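Local coordinates for protein 6-phosphogluconolactonase (Trypanosoma cruzi, PDB 6VYE) that probably hydrolyses 6-phosphogluconolactone to 6-phosphogluconate, the second step of the oxidative pentose phosphate pathway, at residues G235-D239 / R248-N252; R218-A224 / G255-L261; E84-A89 / V115-V120. The contacts are given in a common frame with arbitrary orientation. Residue numbers count along the deposited sequence, not the author numbering.

Interaction 1 of 3, residues G235-D239 / R248-N252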
ATOM      1  N   GLY A 235      15.419  10.317  -3.817  1.00 17.34           N
ATOM      2  CA  GLY A 235      15.502   9.698  -5.148  1.00 17.67           C
ATOM      3  C   GLY A 235      14.138   9.578  -5.802  1.00 17.51           C
ATOM      4  O   GLY A 235      14.135   9.388  -7.009  1.00 14.46           O
ATOM      5  N   ILE A 236      13.030   9.704  -5.042  1.00 17.04           N
ATOM      6  CA  ILE A 236      11.655   9.820  -5.620  1.00 18.21           C
ATOM      7  C   ILE A 236      11.402  11.286  -5.999  1.00 19.80           C
ATOM      8  O   ILE A 236      10.879  11.553  -7.119  1.00 17.49           O
ATOM      9  CB  ILE A 236      10.548   9.301  -4.677  1.00 18.00           C
ATOM     10  CG1 ILE A 236      10.824   7.900  -4.144  1.00 17.56           C
ATOM     11  CG2 ILE A 236       9.197   9.342  -5.375  1.00 19.30           C
ATOM     12  CD1 ILE A 236       9.942   7.522  -2.997  1.00 18.11           C
ATOM     13  N   ILE A 237      11.707  12.197  -5.073  1.00 20.55           N
ATOM     14  CA  ILE A 237      11.237  13.619  -5.117  1.00 22.47           C
ATOM     15  C   ILE A 237      12.119  14.452  -6.056  1.00 21.83           C
ATOM     16  O   ILE A 237      11.546  15.192  -6.826  1.00 18.77           O
ATOM     17  CB  ILE A 237      11.163  14.205  -3.690  1.00 23.83           C
ATOM     18  CG1 ILE A 237       9.942  13.650  -2.953  1.00 26.48           C
ATOM     19  CG2 ILE A 237      11.132  15.729  -3.715  1.00 24.98           C
ATOM     20  CD1 ILE A 237       9.904  14.013  -1.489  1.00 29.69           C
ATOM     21  N   ALA A 238      13.453  14.351  -5.963  1.00 22.70           N
ATOM     22  CA  ALA A 238      14.413  15.071  -6.842  1.00 21.77           C
ATOM     23  C   ALA A 238      14.175  14.688  -8.316  1.00 21.60           C
ATOM     24  O   ALA A 238      13.900  13.498  -8.623  1.00 19.94           O
ATOM     25  CB  ALA A 238      15.830  14.782  -6.427  1.00 21.79           C
ATOM     26  N   ASP A 239      14.229  15.666  -9.210  1.00 20.59           N
ATOM     27  CA  ASP A 239      13.858  15.476 -10.641  1.00 21.27           C
ATOM     28  C   ASP A 239      14.984  14.705 -11.327  1.00 21.57           C
ATOM     29  O   ASP A 239      14.700  13.729 -12.072  1.00 20.75           O
ATOM     30  CB  ASP A 239      13.529  16.829 -11.282  1.00 22.16           C
ATOM     31  CG  ASP A 239      12.305  17.521 -10.675  1.00 23.82           C
ATOM     32  OD1 ASP A 239      11.422  16.826 -10.110  1.00 21.00           O
ATOM     33  OD2 ASP A 239      12.222  18.759 -10.805  1.00 24.23           O
ATOM     34  N   ARG A 248      10.635   5.093  -7.262  1.00 16.30           N
ATOM     35  CA  ARG A 248      10.690   6.137  -8.330  1.00 16.21           C
ATOM     36  C   ARG A 248       9.395   6.200  -9.149  1.00 15.48           C
ATOM     37  O   ARG A 248       8.972   7.334  -9.472  1.00 17.33           O
ATOM     38  CB  ARG A 248      11.850   5.858  -9.292  1.00 16.25           C
ATOM     39  CG  ARG A 248      12.046   6.947 -10.338  1.00 15.88           C
ATOM     40  CD  ARG A 248      12.608   8.229  -9.764  1.00 16.09           C
ATOM     41  NE  ARG A 248      12.795   9.235 -10.821  1.00 17.18           N
ATOM     42  CZ  ARG A 248      13.157  10.493 -10.622  1.00 16.07           C
ATOM     43  NH1 ARG A 248      13.479  10.912  -9.413  1.00 16.75           N
ATOM     44  NH2 ARG A 248      13.246  11.315 -11.636  1.00 14.43           N
ATOM     45  N   PHE A 249       8.716   5.074  -9.377  1.00 15.61           N
ATOM     46  CA  PHE A 249       7.494   4.978 -10.226  1.00 17.06           C
ATOM     47  C   PHE A 249       6.370   5.848  -9.637  1.00 17.55           C
ATOM     48  O   PHE A 249       5.548   6.276 -10.409  1.00 18.52           O
ATOM     49  CB  PHE A 249       7.054   3.526 -10.436  1.00 17.74           C
ATOM     50  CG  PHE A 249       6.421   2.870  -9.236  1.00 20.44           C
ATOM     51  CD1 PHE A 249       5.083   3.084  -8.930  1.00 21.56           C
ATOM     52  CD2 PHE A 249       7.155   2.046  -8.408  1.00 20.65           C
ATOM     53  CE1 PHE A 249       4.504   2.495  -7.816  1.00 21.48           C
ATOM     54  CE2 PHE A 249       6.570   1.435  -7.306  1.00 20.68           C
ATOM     55  CZ  PHE A 249       5.251   1.685  -7.004  1.00 20.66           C
ATOM     56  N   LEU A 250       6.323   6.095  -8.321  1.00 16.65           N
ATOM     57  CA  LEU A 250       5.241   6.912  -7.694  1.00 15.22           C
ATOM     58  C   LEU A 250       5.142   8.287  -8.373  1.00 16.06           C
ATOM     59  O   LEU A 250       4.075   8.924  -8.251  1.00 16.28           O
ATOM     60  CB  LEU A 250       5.509   7.067  -6.197  1.00 14.75           C
ATOM     61  CG  LEU A 250       5.419   5.782  -5.362  1.00 15.16           C
ATOM     62  CD1 LEU A 250       5.867   6.040  -3.950  1.00 14.25           C
ATOM     63  CD2 LEU A 250       3.999   5.196  -5.352  1.00 15.79           C
ATOM     64  N   ARG A 251       6.200   8.752  -9.054  1.00 17.66           N
ATOM     65  CA  ARG A 251       6.163  10.054  -9.780  1.00 16.86           C
ATOM     66  C   ARG A 251       5.130   9.971 -10.910  1.00 15.93           C
ATOM     67  O   ARG A 251       4.664  11.015 -11.339  1.00 16.03           O
ATOM     68  CB  ARG A 251       7.516  10.435 -10.385  1.00 16.18           C
ATOM     69  CG  ARG A 251       8.593  10.717  -9.350  1.00 17.72           C
ATOM     70  CD  ARG A 251       9.930  10.973 -10.014  1.00 19.16           C
ATOM     71  NE  ARG A 251       9.912  12.176 -10.829  1.00 19.68           N
ATOM     72  CZ  ARG A 251      10.252  13.394 -10.401  1.00 20.74           C
ATOM     73  NH1 ARG A 251      10.623  13.597  -9.144  1.00 21.22           N
ATOM     74  NH2 ARG A 251      10.206  14.419 -11.238  1.00 21.78           N
ATOM     75  N   ASN A 252       4.838   8.777 -11.400  1.00 15.38           N
ATOM     76  CA  ASN A 252       3.888   8.551 -12.516  1.00 16.38           C
ATOM     77  C   ASN A 252       2.447   8.408 -12.013  1.00 15.61           C
ATOM     78  O   ASN A 252       1.553   8.147 -12.845  1.00 14.19           O
ATOM     79  CB  ASN A 252       4.289   7.299 -13.292  1.00 18.71           C
ATOM     80  CG  ASN A 252       5.585   7.481 -14.055  1.00 20.89           C
ATOM     81  OD1 ASN A 252       6.359   6.531 -14.165  1.00 26.32           O
ATOM     82  ND2 ASN A 252       5.842   8.684 -14.538  1.00 17.74           N
TER
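R248 runs its side chain past the C-terminal end of helix 230-237, where its guanidinium collects carbonyl oxygens from the last helical turn and from the two residues after it. R248 and R251 both bind main-chain carbonyls at this end of the helix of a beta-alpha-beta unit and tie it to the 3-10 segment in the loop that follows. NH1 of R248 donates to G235 O at 2.9 Å and to A238 O at 2.7 Å, while its NH2 reaches D239 O at 2.9 Å. All three acceptors sit at the edge of the guanidinium, near its plane.

R251 does the same for the carbonyls between: its NH1 bonds I236 O at 2.9 Å and, more weakly, I237 O at 3.0 Å. The two arginines are three residues apart, one 3-10 turn (R251 N to R248 O, 3.1 Å), so both can send their guanidinium groups to the helix end. Beside the polar groups, I236 meets L250 and the aliphatic part of R251, and both I236 and I237 pack on F259 of strand 256-262. A salt bridge completes the set, with R251 NH2 2.9 Å from D239 OD1.

Interaction 2 of 3, residues R218-A224 / G255-L261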
ATOM      1  N   ARG A 218      -7.063   6.342  -7.309  1.00 16.26           N
ATOM      2  CA  ARG A 218      -7.588   7.735  -7.179  1.00 16.60           C
ATOM      3  C   ARG A 218      -6.815   8.498  -6.093  1.00 15.62           C
ATOM      4  O   ARG A 218      -6.628   9.714  -6.254  1.00 14.81           O
ATOM      5  CB  ARG A 218      -9.079   7.683  -6.853  1.00 18.85           C
ATOM      6  CG  ARG A 218      -9.898   7.022  -7.951  1.00 21.93           C
ATOM      7  CD  ARG A 218     -11.404   7.202  -7.846  1.00 26.28           C
ATOM      8  NE  ARG A 218     -12.068   6.591  -8.990  1.00 30.81           N
ATOM      9  CZ  ARG A 218     -12.587   5.351  -9.026  1.00 34.86           C
ATOM     10  NH1 ARG A 218     -12.601   4.558  -7.960  1.00 34.02           N
ATOM     11  NH2 ARG A 218     -13.118   4.909 -10.153  1.00 33.73           N
ATOM     12  N   HIS A 219      -6.437   7.834  -4.995  1.00 14.32           N
ATOM     13  CA  HIS A 219      -5.627   8.438  -3.910  1.00 14.79           C
ATOM     14  C   HIS A 219      -4.507   7.503  -3.456  1.00 14.35           C
ATOM     15  O   HIS A 219      -4.781   6.301  -3.147  1.00 14.51           O
ATOM     16  CB  HIS A 219      -6.483   8.817  -2.720  1.00 15.30           C
ATOM     17  CG  HIS A 219      -7.633   9.660  -3.107  1.00 16.19           C
ATOM     18  ND1 HIS A 219      -7.568  11.047  -3.079  1.00 16.08           N
ATOM     19  CD2 HIS A 219      -8.871   9.326  -3.545  1.00 15.35           C
ATOM     20  CE1 HIS A 219      -8.723  11.535  -3.468  1.00 15.66           C
ATOM     21  NE2 HIS A 219      -9.557  10.496  -3.732  1.00 15.04           N
ATOM     22  N   VAL A 220      -3.299   8.064  -3.352  1.00 13.16           N
ATOM     23  CA  VAL A 220      -2.112   7.321  -2.875  1.00 13.86           C
ATOM     24  C   VAL A 220      -1.556   8.098  -1.681  1.00 13.73           C
ATOM     25  O   VAL A 220      -1.364   9.330  -1.795  1.00 15.38           O
ATOM     26  CB  VAL A 220      -1.064   7.147  -3.995  1.00 13.26           C
ATOM     27  CG1 VAL A 220       0.203   6.514  -3.463  1.00 13.18           C
ATOM     28  CG2 VAL A 220      -1.616   6.388  -5.196  1.00 13.55           C
ATOM     29  N   ILE A 221      -1.329   7.413  -0.573  1.00 14.06           N
ATOM     30  CA  ILE A 221      -0.816   8.009   0.701  1.00 14.09           C
ATOM     31  C   ILE A 221       0.430   7.219   1.061  1.00 13.47           C
ATOM     32  O   ILE A 221       0.293   5.979   1.318  1.00 13.29           O
ATOM     33  CB  ILE A 221      -1.866   7.958   1.834  1.00 15.05           C
ATOM     34  CG1 ILE A 221      -3.170   8.647   1.424  1.00 16.74           C
ATOM     35  CG2 ILE A 221      -1.294   8.536   3.129  1.00 15.39           C
ATOM     36  CD1 ILE A 221      -4.333   8.386   2.370  1.00 15.87           C
ATOM     37  N   LEU A 222       1.593   7.876   1.010  1.00 13.78           N
ATOM     38  CA  LEU A 222       2.873   7.245   1.395  1.00 15.06           C
ATOM     39  C   LEU A 222       3.244   7.750   2.783  1.00 15.86           C
ATOM     40  O   LEU A 222       3.265   8.988   3.002  1.00 15.02           O
ATOM     41  CB  LEU A 222       3.970   7.563   0.375  1.00 16.41           C
ATOM     42  CG  LEU A 222       5.345   6.968   0.690  1.00 15.99           C
ATOM     43  CD1 LEU A 222       5.381   5.482   0.395  1.00 16.23           C
ATOM     44  CD2 LEU A 222       6.412   7.663  -0.111  1.00 17.01           C
ATOM     45  N   LEU A 223       3.559   6.813   3.674  1.00 16.93           N
ATOM     46  CA  LEU A 223       4.077   7.073   5.039  1.00 17.89           C
ATOM     47  C   LEU A 223       5.585   6.808   5.019  1.00 21.24           C
ATOM     48  O   LEU A 223       5.998   5.726   4.580  1.00 21.79           O
ATOM     49  CB  LEU A 223       3.338   6.145   5.999  1.00 18.83           C
ATOM     50  CG  LEU A 223       1.833   6.362   6.075  1.00 19.21           C
ATOM     51  CD1 LEU A 223       1.232   5.707   7.301  1.00 21.77           C
ATOM     52  CD2 LEU A 223       1.544   7.854   6.111  1.00 22.03           C
ATOM     53  N   ALA A 224       6.403   7.793   5.386  1.00 22.37           N
ATOM     54  CA  ALA A 224       7.870   7.603   5.432  1.00 23.82           C
ATOM     55  C   ALA A 224       8.483   8.365   6.618  1.00 22.04           C
ATOM     56  O   ALA A 224       8.199   9.565   6.793  1.00 21.77           O
ATOM     57  CB  ALA A 224       8.463   8.022   4.111  1.00 24.68           C
ATOM     58  N   GLY A 255      -3.366   9.815  -9.825  1.00 18.72           N
ATOM     59  CA  GLY A 255      -4.318  10.290  -8.807  1.00 18.80           C
ATOM     60  C   GLY A 255      -3.735  11.371  -7.913  1.00 18.84           C
ATOM     61  O   GLY A 255      -2.660  11.919  -8.238  1.00 17.82           O
ATOM     62  N   ASP A 256      -4.393  11.585  -6.778  1.00 20.13           N
ATOM     63  CA  ASP A 256      -4.022  12.570  -5.737  1.00 21.37           C
ATOM     64  C   ASP A 256      -3.018  11.900  -4.787  1.00 21.78           C
ATOM     65  O   ASP A 256      -3.435  10.965  -4.053  1.00 22.77           O
ATOM     66  CB  ASP A 256      -5.282  13.099  -5.030  1.00 24.45           C
ATOM     67  CG  ASP A 256      -5.038  13.578  -3.606  1.00 27.80           C
ATOM     68  OD1 ASP A 256      -5.561  12.932  -2.661  1.00 33.92           O
ATOM     69  OD2 ASP A 256      -4.264  14.530  -3.435  1.00 29.43           O
ATOM     70  N   VAL A 257      -1.767  12.387  -4.777  1.00 18.72           N
ATOM     71  CA  VAL A 257      -0.634  11.787  -4.020  1.00 19.53           C
ATOM     72  C   VAL A 257      -0.335  12.638  -2.799  1.00 16.58           C
ATOM     73  O   VAL A 257      -0.090  13.829  -2.970  1.00 16.61           O
ATOM     74  CB  VAL A 257       0.630  11.622  -4.891  1.00 18.67           C
ATOM     75  CG1 VAL A 257       1.797  11.062  -4.088  1.00 20.18           C
ATOM     76  CG2 VAL A 257       0.347  10.723  -6.069  1.00 19.80           C
ATOM     77  N   THR A 258      -0.313  12.016  -1.623  1.00 16.55           N
ATOM     78  CA  THR A 258       0.069  12.659  -0.335  1.00 15.89           C
ATOM     79  C   THR A 258       1.225  11.883   0.269  1.00 15.28           C
ATOM     80  O   THR A 258       1.066  10.682   0.433  1.00 14.80           O
ATOM     81  CB  THR A 258      -1.091  12.714   0.666  1.00 17.23           C
ATOM     82  OG1 THR A 258      -2.214  13.251  -0.030  1.00 17.55           O
ATOM     83  CG2 THR A 258      -0.819  13.580   1.878  1.00 17.36           C
ATOM     84  N   PHE A 259       2.351  12.565   0.517  1.00 14.68           N
ATOM     85  CA  PHE A 259       3.506  12.062   1.306  1.00 15.04           C
ATOM     86  C   PHE A 259       3.392  12.653   2.716  1.00 15.44           C
ATOM     87  O   PHE A 259       3.284  13.897   2.874  1.00 14.72           O
ATOM     88  CB  PHE A 259       4.847  12.439   0.656  1.00 14.80           C
ATOM     89  CG  PHE A 259       5.245  11.675  -0.584  1.00 14.75           C
ATOM     90  CD1 PHE A 259       6.535  11.785  -1.076  1.00 14.81           C
ATOM     91  CD2 PHE A 259       4.334  10.925  -1.308  1.00 15.14           C
ATOM     92  CE1 PHE A 259       6.923  11.125  -2.227  1.00 16.72           C
ATOM     93  CE2 PHE A 259       4.731  10.232  -2.443  1.00 15.89           C
ATOM     94  CZ  PHE A 259       6.026  10.325  -2.899  1.00 16.14           C
ATOM     95  N   ILE A 260       3.331  11.779   3.718  1.00 15.02           N
ATOM     96  CA  ILE A 260       3.244  12.164   5.148  1.00 15.10           C
ATOM     97  C   ILE A 260       4.581  11.762   5.766  1.00 15.59           C
ATOM     98  O   ILE A 260       4.925  10.566   5.764  1.00 15.29           O
ATOM     99  CB  ILE A 260       1.990  11.532   5.806  1.00 15.97           C
ATOM    100  CG1 ILE A 260       0.729  11.809   4.981  1.00 16.08           C
ATOM    101  CG2 ILE A 260       1.831  11.962   7.261  1.00 15.54           C
ATOM    102  CD1 ILE A 260      -0.553  11.251   5.613  1.00 16.23           C
ATOM    103  N   LEU A 261       5.348  12.755   6.201  1.00 17.43           N
ATOM    104  CA  LEU A 261       6.767  12.615   6.612  1.00 17.74           C
ATOM    105  C   LEU A 261       6.972  13.099   8.055  1.00 20.52           C
ATOM    106  O   LEU A 261       6.205  13.977   8.527  1.00 19.12           O
ATOM    107  CB  LEU A 261       7.601  13.461   5.652  1.00 17.61           C
ATOM    108  CG  LEU A 261       7.337  13.225   4.171  1.00 17.00           C
ATOM    109  CD1 LEU A 261       8.223  14.132   3.335  1.00 19.02           C
ATOM    110  CD2 LEU A 261       7.594  11.768   3.810  1.00 17.02           C
TER
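This is a parallel pairing of neighbouring strands inside the main mixed sheet, the two strands of a beta-alpha-beta unit whose connecting helix is 230-237. Such units build the Rossmann-like alpha/beta domain of this family. The axes of 219-224 and 256-261 run 11° apart and approach to 4.8 Å, with H219 opposite D256 and the pairs following in step. Strand 163-167 lies beyond 219-224 and strand 14-18 beyond 256-262, so both are interior strands.

The bonding is that of a regular parallel pair. V220 N donates to D256 O at 3.0 Å, and V220 O accepts from T258 N at 2.9 Å; L222 repeats this with T258 O and I260 N, both at 2.9 Å. At the far end A224 N to I260 O lengthens to 3.2 Å.

H219, I221 and L223 share one face with D256, T258 and I260, and there H219, I221, T258 and I260 touch helix 24-38. Here I221 CG2 meets I260 CD1 at 3.8 Å. On the other face, which carries V220, L222, V257 and F259, L222 CD2 makes a CH-pi contact, 3.8 Å from the centroid of the F259 ring and nearly on its normal. At the more open start of the pair the side chains turn polar: R218 forms a salt bridge with D162, and H219 ND1 donates to D256 OD1 at 2.8 Å.

Interaction 3 of 3, residues E84-A89 / V115-V120. With PO4 (phosphate ion), chain D.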
ATOM      1  N   GLU A  84       0.962  -9.027   0.971  1.00 19.13           N
ATOM      2  CA  GLU A  84       0.806 -10.049   2.021  1.00 19.68           C
ATOM      3  C   GLU A  84       1.987 -11.012   1.919  1.00 19.98           C
ATOM      4  O   GLU A  84       2.329 -11.393   0.791  1.00 18.25           O
ATOM      5  CB  GLU A  84      -0.510 -10.811   1.850  1.00 19.23           C
ATOM      6  CG  GLU A  84      -0.776 -11.767   3.002  1.00 18.81           C
ATOM      7  CD  GLU A  84      -0.751 -11.095   4.376  1.00 18.55           C
ATOM      8  OE1 GLU A  84       0.385 -10.807   4.896  1.00 18.97           O
ATOM      9  OE2 GLU A  84      -1.847 -10.839   4.912  1.00 14.95           O
ATOM     10  N   ARG A  85       2.514 -11.409   3.071  1.00 21.48           N
ATOM     11  CA  ARG A  85       3.520 -12.486   3.226  1.00 22.71           C
ATOM     12  C   ARG A  85       2.796 -13.821   3.115  1.00 23.97           C
ATOM     13  O   ARG A  85       1.713 -13.947   3.714  1.00 29.28           O
ATOM     14  CB  ARG A  85       4.232 -12.346   4.568  1.00 21.40           C
ATOM     15  CG  ARG A  85       5.166 -11.151   4.608  1.00 22.53           C
ATOM     16  CD  ARG A  85       4.429  -9.837   4.800  1.00 22.28           C
ATOM     17  NE  ARG A  85       5.357  -8.787   5.193  1.00 22.57           N
ATOM     18  CZ  ARG A  85       5.880  -8.642   6.410  1.00 20.64           C
ATOM     19  NH1 ARG A  85       5.561  -9.467   7.400  1.00 22.78           N
ATOM     20  NH2 ARG A  85       6.734  -7.669   6.627  1.00 19.08           N
ATOM     21  N   LEU A  86       3.340 -14.754   2.341  1.00 26.61           N
ATOM     22  CA  LEU A  86       2.798 -16.131   2.227  1.00 28.40           C
ATOM     23  C   LEU A  86       3.287 -16.912   3.441  1.00 28.81           C
ATOM     24  O   LEU A  86       4.237 -17.711   3.339  1.00 29.02           O
ATOM     25  CB  LEU A  86       3.190 -16.724   0.877  1.00 29.15           C
ATOM     26  CG  LEU A  86       2.369 -16.118  -0.259  1.00 33.81           C
ATOM     27  CD1 LEU A  86       3.038 -16.263  -1.623  1.00 32.38           C
ATOM     28  CD2 LEU A  86       0.977 -16.728  -0.262  1.00 36.51           C
ATOM     29  N   VAL A  87       2.684 -16.566   4.574  1.00 29.51           N
ATOM     30  CA  VAL A  87       2.801 -17.228   5.898  1.00 28.13           C
ATOM     31  C   VAL A  87       1.369 -17.456   6.378  1.00 29.95           C
ATOM     32  O   VAL A  87       0.411 -16.932   5.795  1.00 31.06           O
ATOM     33  CB  VAL A  87       3.629 -16.372   6.870  1.00 28.16           C
ATOM     34  CG1 VAL A  87       5.064 -16.192   6.390  1.00 29.05           C
ATOM     35  CG2 VAL A  87       2.997 -15.021   7.135  1.00 28.40           C
ATOM     36  N   PRO A  88       1.142 -18.306   7.401  1.00 28.42           N
ATOM     37  CA  PRO A  88      -0.220 -18.543   7.872  1.00 30.12           C
ATOM     38  C   PRO A  88      -0.906 -17.216   8.241  1.00 26.84           C
ATOM     39  O   PRO A  88      -0.258 -16.315   8.668  1.00 27.13           O
ATOM     40  CB  PRO A  88       0.005 -19.492   9.062  1.00 29.84           C
ATOM     41  CG  PRO A  88       1.267 -20.219   8.668  1.00 31.99           C
ATOM     42  CD  PRO A  88       2.145 -19.128   8.094  1.00 30.18           C
ATOM     43  N   ALA A  89      -2.213 -17.150   8.027  1.00 28.64           N
ATOM     44  CA  ALA A  89      -3.089 -15.987   8.284  1.00 30.67           C
ATOM     45  C   ALA A  89      -3.034 -15.560   9.757  1.00 28.90           C
ATOM     46  O   ALA A  89      -3.366 -14.393  10.023  1.00 27.80           O
ATOM     47  CB  ALA A  89      -4.495 -16.318   7.856  1.00 32.75           C
ATOM     48  N   VAL A 115      -5.705 -11.810   1.259  1.00 18.70           N
ATOM     49  CA  VAL A 115      -5.097 -12.733   0.260  1.00 21.14           C
ATOM     50  C   VAL A 115      -5.305 -14.168   0.778  1.00 23.47           C
ATOM     51  O   VAL A 115      -5.077 -14.406   1.970  1.00 22.21           O
ATOM     52  CB  VAL A 115      -3.619 -12.362   0.043  1.00 21.61           C
ATOM     53  CG1 VAL A 115      -2.881 -13.359  -0.844  1.00 23.60           C
ATOM     54  CG2 VAL A 115      -3.470 -10.953  -0.509  1.00 20.56           C
ATOM     55  N   ASP A 116      -5.769 -15.089  -0.061  1.00 30.03           N
ATOM     56  CA  ASP A 116      -5.836 -16.537   0.298  1.00 35.57           C
ATOM     57  C   ASP A 116      -4.396 -17.055   0.402  1.00 36.07           C
ATOM     58  O   ASP A 116      -3.699 -16.998  -0.607  1.00 35.47           O
ATOM     59  CB  ASP A 116      -6.679 -17.347  -0.696  1.00 39.71           C
ATOM     60  CG  ASP A 116      -7.287 -18.602  -0.074  1.00 45.17           C
ATOM     61  OD1 ASP A 116      -8.162 -18.466   0.808  1.00 46.58           O
ATOM     62  OD2 ASP A 116      -6.900 -19.702  -0.481  1.00 50.42           O
ATOM     63  N   VAL A 117      -3.951 -17.473   1.588  1.00 36.24           N
ATOM     64  CA  VAL A 117      -2.557 -17.974   1.824  1.00 40.32           C
ATOM     65  C   VAL A 117      -2.585 -19.467   2.202  1.00 40.25           C
ATOM     66  O   VAL A 117      -1.605 -19.934   2.787  1.00 42.82           O
ATOM     67  CB  VAL A 117      -1.833 -17.134   2.899  1.00 40.27           C
ATOM     68  CG1 VAL A 117      -1.668 -15.694   2.441  1.00 39.92           C
ATOM     69  CG2 VAL A 117      -2.530 -17.188   4.266  1.00 38.70           C
ATOM     70  N   GLY A 118      -3.668 -20.176   1.878  1.00 42.02           N
ATOM     71  CA  GLY A 118      -3.857 -21.608   2.168  1.00 43.68           C
ATOM     72  C   GLY A 118      -2.732 -22.443   1.592  1.00 47.26           C
ATOM     73  O   GLY A 118      -2.393 -23.461   2.206  1.00 53.44           O
ATOM     74  N   CYS A 119      -2.162 -22.024   0.459  1.00 51.24           N
ATOM     75  CA  CYS A 119      -1.005 -22.692  -0.195  1.00 54.37           C
ATOM     76  C   CYS A 119       0.089 -22.993   0.851  1.00 58.17           C
ATOM     77  O   CYS A 119       0.735 -24.058   0.732  1.00 56.18           O
ATOM     78  CB  CYS A 119      -0.478 -21.879  -1.373  1.00 53.61           C
ATOM     79  SG  CYS A 119       0.637 -20.523  -0.923  1.00 54.67           S
ATOM     80  N   VAL A 120       0.283 -22.119   1.849  1.00 57.77           N
ATOM     81  CA  VAL A 120       1.171 -22.395   3.023  1.00 60.01           C
ATOM     82  C   VAL A 120       0.559 -23.573   3.790  1.00 67.00           C
ATOM     83  O   VAL A 120      -0.640 -23.497   4.112  1.00 70.59           O
ATOM     84  CB  VAL A 120       1.339 -21.177   3.955  1.00 55.81           C
ATOM     85  CG1 VAL A 120       2.342 -21.462   5.060  1.00 53.72           C
ATOM     86  CG2 VAL A 120       1.743 -19.919   3.205  1.00 55.94           C
TER
HETATM   87  P   PO4 D 302       8.828  -5.412   4.161  1.00 33.15           P
HETATM   88  O1  PO4 D 302       8.080  -5.271   2.803  1.00 36.11           O
HETATM   89  O2  PO4 D 302       8.195  -4.514   5.174  1.00 35.10           O
HETATM   90  O3  PO4 D 302      10.271  -4.984   4.040  1.00 36.63           O
HETATM   91  O4  PO4 D 302       8.781  -6.876   4.583  1.00 35.92           O
HETATM   92  O   HOH W   1      -4.200 -10.874   3.395  1.00 19.19           O
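Valines and a leucine make most of this contact, which packs the end of strand 77-85, a strand of the main sheet of the Rossmann-like domain, and the loop after it against the chain leading into helix 119-122. L86, in the m,t rotamer, centres an inverse gamma turn; its CB points sideways, yet CD2 reaches V117 CG1 and C119 SG, both at 3.9 Å. V117, m, puts CG2 3.3 Å from V87 O. V120, less well ordered, is modelled as t, with CG2 3.3 Å from L86 O and CG1 3.8 Å from P88 CD.

E84 bends back through a p chi2, so that OE1 accepts from R85 N at 2.9 Å and from N95 N. Its OE2 binds Y96 N and a water, which links it to V115 N. The CA-to-CB bond of R85 is directed away from 115-120; NH1 bonds E93 O, and NH2 lies 3.0 Å from O4 of a phosphate ion, probably from the crystallisation liquor. With no direct hydrogen bond between the segments, their relative position depends largely on how the branched side chains fit.

In the fold
Interactions 1 and 2 belong to the same beta-alpha-beta unit: interaction 1 is nested inside the chain loop closed by interaction 2, and the two touch through the F259 ring and where L250 meets L222. Interaction 2 is the buried one, built on regular backbone bonding and apolar faces. Interaction 1, partly buried, trades main-chain pairing for arginine-to-carbonyl bonds at a helix end. Interaction 3 lies on the opposite side of the chain's centre, its centre about 27 Å from that of interaction 2, although strand 77-85 belongs to the same sheet. Also only partly buried, it uses neither direct hydrogen bonds nor charge pairs between its segments.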